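Local coordinates for protein glycogen synthase (Cyanobacterium sp. CLg1, PDB 6GNF) that is a member of the glycogen and starch synthase family that binds ADP and a glycan, at residues Tyr426-Ser431 against Val497-Ala502. Residues are numbered along the deposited sequence; the frame is centred on the assembly and turned at random.
Sequences YCLMPS and VGMKKA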
ATOM      1  N   TYR A 426     -22.033  -4.499   2.304  1.00 68.87           N
ATOM      2  CA  TYR A 426     -21.316  -3.257   2.076  1.00 68.16           C
ATOM      3  C   TYR A 426     -19.876  -3.330   2.584  1.00 66.69           C
ATOM      4  O   TYR A 426     -19.605  -3.922   3.625  1.00 66.50           O
ATOM      5  CB  TYR A 426     -22.064  -2.110   2.755  1.00 69.09           C
ATOM      6  CG  TYR A 426     -23.465  -1.906   2.218  1.00 70.78           C
ATOM      7  CD1 TYR A 426     -23.669  -1.340   0.967  1.00 71.44           C
ATOM      8  CD2 TYR A 426     -24.581  -2.295   2.951  1.00 73.03           C
ATOM      9  CE1 TYR A 426     -24.946  -1.155   0.461  1.00 74.08           C
ATOM     10  CE2 TYR A 426     -25.866  -2.118   2.456  1.00 75.97           C
ATOM     11  CZ  TYR A 426     -26.048  -1.544   1.211  1.00 76.98           C
ATOM     12  OH  TYR A 426     -27.332  -1.358   0.721  1.00 78.65           O
ATOM     13  N   CYS A 427     -18.970  -2.704   1.840  1.00 66.16           N
ATOM     14  CA  CYS A 427     -17.570  -2.562   2.231  1.00 66.33           C
ATOM     15  C   CYS A 427     -17.330  -1.129   2.711  1.00 65.60           C
ATOM     16  O   CYS A 427     -17.360  -0.186   1.927  1.00 64.92           O
ATOM     17  CB  CYS A 427     -16.669  -2.887   1.046  1.00 65.09           C
ATOM     18  SG  CYS A 427     -14.936  -2.516   1.318  1.00 68.39           S
ATOM     19  N   LEU A 428     -17.083  -0.982   4.008  1.00 66.17           N
ATOM     20  CA  LEU A 428     -17.052   0.319   4.667  1.00 66.58           C
ATOM     21  C   LEU A 428     -15.621   0.816   4.844  1.00 66.24           C
ATOM     22  O   LEU A 428     -14.827   0.183   5.547  1.00 65.04           O
ATOM     23  CB  LEU A 428     -17.730   0.187   6.027  1.00 69.06           C
ATOM     24  CG  LEU A 428     -18.029   1.439   6.845  1.00 71.91           C
ATOM     25  CD1 LEU A 428     -19.103   2.271   6.173  1.00 73.42           C
ATOM     26  CD2 LEU A 428     -18.469   1.046   8.248  1.00 74.41           C
ATOM     27  N   MET A 429     -15.287   1.930   4.182  1.00 66.23           N
ATOM     28  CA  MET A 429     -13.940   2.508   4.233  1.00 63.02           C
ATOM     29  C   MET A 429     -13.966   4.006   4.552  1.00 62.98           C
ATOM     30  O   MET A 429     -13.872   4.840   3.647  1.00 62.16           O
ATOM     31  CB  MET A 429     -13.228   2.298   2.898  1.00 61.82           C
ATOM     32  CG  MET A 429     -13.145   0.844   2.459  1.00 61.15           C
ATOM     33  SD  MET A 429     -12.285   0.672   0.890  1.00 59.32           S
ATOM     34  CE  MET A 429     -10.626   1.117   1.362  1.00 57.00           C
ATOM     35  N   PRO A 430     -14.029   4.359   5.846  1.00 63.08           N
ATOM     36  CA  PRO A 430     -14.033   5.755   6.272  1.00 63.73           C
ATOM     37  C   PRO A 430     -12.624   6.344   6.352  1.00 61.92           C
ATOM     38  O   PRO A 430     -12.220   6.864   7.397  1.00 61.01           O
ATOM     39  CB  PRO A 430     -14.673   5.674   7.658  1.00 65.93           C
ATOM     40  CG  PRO A 430     -14.205   4.365   8.184  1.00 65.61           C
ATOM     41  CD  PRO A 430     -14.142   3.443   6.996  1.00 64.68           C
ATOM     42  N   SER A 431     -11.886   6.263   5.248  1.00 59.72           N
ATOM     43  CA  SER A 431     -10.504   6.712   5.219  1.00 58.94           C
ATOM     44  C   SER A 431     -10.412   8.234   5.281  1.00 59.75           C
ATOM     45  O   SER A 431     -11.223   8.937   4.689  1.00 61.58           O
ATOM     46  CB  SER A 431      -9.799   6.206   3.955  1.00 56.78           C
ATOM     47  OG  SER A 431      -9.831   4.790   3.894  1.00 54.65           O
ATOM     48  N   VAL A 497     -23.829   9.556   7.171  1.00 82.90           N
ATOM     49  CA  VAL A 497     -24.485  10.120   5.991  1.00 83.82           C
ATOM     50  C   VAL A 497     -24.339   9.174   4.796  1.00 82.28           C
ATOM     51  O   VAL A 497     -25.321   8.904   4.094  1.00 84.17           O
ATOM     52  CB  VAL A 497     -23.937  11.530   5.648  1.00 84.85           C
ATOM     53  CG1 VAL A 497     -24.313  11.949   4.230  1.00 84.30           C
ATOM     54  CG2 VAL A 497     -24.458  12.551   6.651  1.00 86.95           C
ATOM     55  N   GLY A 498     -23.128   8.663   4.582  1.00 79.00           N
ATOM     56  CA  GLY A 498     -22.877   7.713   3.502  1.00 76.39           C
ATOM     57  C   GLY A 498     -23.611   6.401   3.698  1.00 75.58           C
ATOM     58  O   GLY A 498     -24.202   5.869   2.758  1.00 74.80           O
ATOM     59  N   MET A 499     -23.607   5.896   4.924  1.00 76.70           N
ATOM     60  CA  MET A 499     -24.274   4.627   5.229  1.00 78.06           C
ATOM     61  C   MET A 499     -25.780   4.730   4.997  1.00 79.79           C
ATOM     62  O   MET A 499     -26.393   3.810   4.457  1.00 79.75           O
ATOM     63  CB  MET A 499     -23.983   4.195   6.670  1.00 78.65           C
ATOM     64  CG  MET A 499     -22.522   3.847   6.911  1.00 77.11           C
ATOM     65  SD  MET A 499     -22.121   3.642   8.653  1.00 78.48           S
ATOM     66  CE  MET A 499     -22.901   2.067   8.992  1.00 78.38           C
ATOM     67  N   LYS A 500     -26.368   5.861   5.388  1.00 82.86           N
ATOM     68  CA  LYS A 500     -27.800   6.101   5.178  1.00 85.50           C
ATOM     69  C   LYS A 500     -28.151   6.194   3.698  1.00 86.00           C
ATOM     70  O   LYS A 500     -29.195   5.697   3.287  1.00 85.41           O
ATOM     71  CB  LYS A 500     -28.253   7.374   5.893  1.00 88.82           C
ATOM     72  CG  LYS A 500     -28.404   7.207   7.392  1.00 92.11           C
ATOM     73  CD  LYS A 500     -28.911   8.484   8.040  1.00 97.51           C
ATOM     74  CE  LYS A 500     -29.523   8.215   9.406  1.00101.10           C
ATOM     75  NZ  LYS A 500     -30.052   9.463  10.017  1.00104.70           N
ATOM     76  N   LYS A 501     -27.309   6.862   2.909  1.00 84.01           N
ATOM     77  CA  LYS A 501     -27.501   6.890   1.462  1.00 84.97           C
ATOM     78  C   LYS A 501     -27.647   5.468   0.936  1.00 82.70           C
ATOM     79  O   LYS A 501     -28.552   5.177   0.164  1.00 83.75           O
ATOM     80  CB  LYS A 501     -26.324   7.557   0.754  1.00 85.78           C
ATOM     81  CG  LYS A 501     -26.408   9.059   0.558  1.00 88.54           C
ATOM     82  CD  LYS A 501     -25.154   9.525  -0.186  1.00 89.02           C
ATOM     83  CE  LYS A 501     -25.212  10.985  -0.601  1.00 92.39           C
ATOM     84  NZ  LYS A 501     -25.140  11.897   0.572  1.00 93.73           N
ATOM     85  N   ALA A 502     -26.747   4.587   1.364  1.00 81.21           N
ATOM     86  CA  ALA A 502     -26.721   3.206   0.891  1.00 80.66           C
ATOM     87  C   ALA A 502     -27.926   2.407   1.363  1.00 83.30           C
ATOM     88  O   ALA A 502     -28.511   1.654   0.584  1.00 84.18           O
ATOM     89  CB  ALA A 502     -25.440   2.517   1.330  1.00 78.32           C
TER
HETATM   90  O   HOH W   1     -27.665  -0.062  -1.617  1.00 63.11           O
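Tyr426 turns its CG opposite its own carbonyl carbon (chi1 -61°), and this carries the phenol across to Ala502. Leu428 instead sets CG opposite its backbone N (chi1 -171°), which extends CD1 to Met499. The methyl CB of Ala502 lies obliquely against the tyrosine ring, 3.8 Å from Tyr426 CE1. The phenol reaches past this methyl to the helix backbone, where Tyr426 OH is 3.2 Å from Ala502 O. A water bridges the same two atoms. It lies in the ring plane at the hydroxyl edge, 2.7 Å from Tyr426 OH, and donates a hydrogen bond of 2.9 Å to Ala502 O. The polar end of a largely apolar contact is thus linked to the helix through water. Leu428 and Met499 form the second point of contact. Leu428 CD1 rests 3.8 Å from Met499 CG, and the two side chains cross at about a right angle. Met499 SD lies slightly farther from the same methyl, at 4.1 Å. All four touching residues are buried. Strand 426-429 lies between strands 352-356 and 449-452 in the parallel sheet of the Rossmann-like domain that carries the group 1 glycosyltransferase family sequence. Helix 485-503 packs on one face of this sheet, where Phe353 stacks on Tyr426 and touches Leu428 and Met499. Helix 439-445 meets Cys427 and Met429, whose side chains leave the strand on the other face.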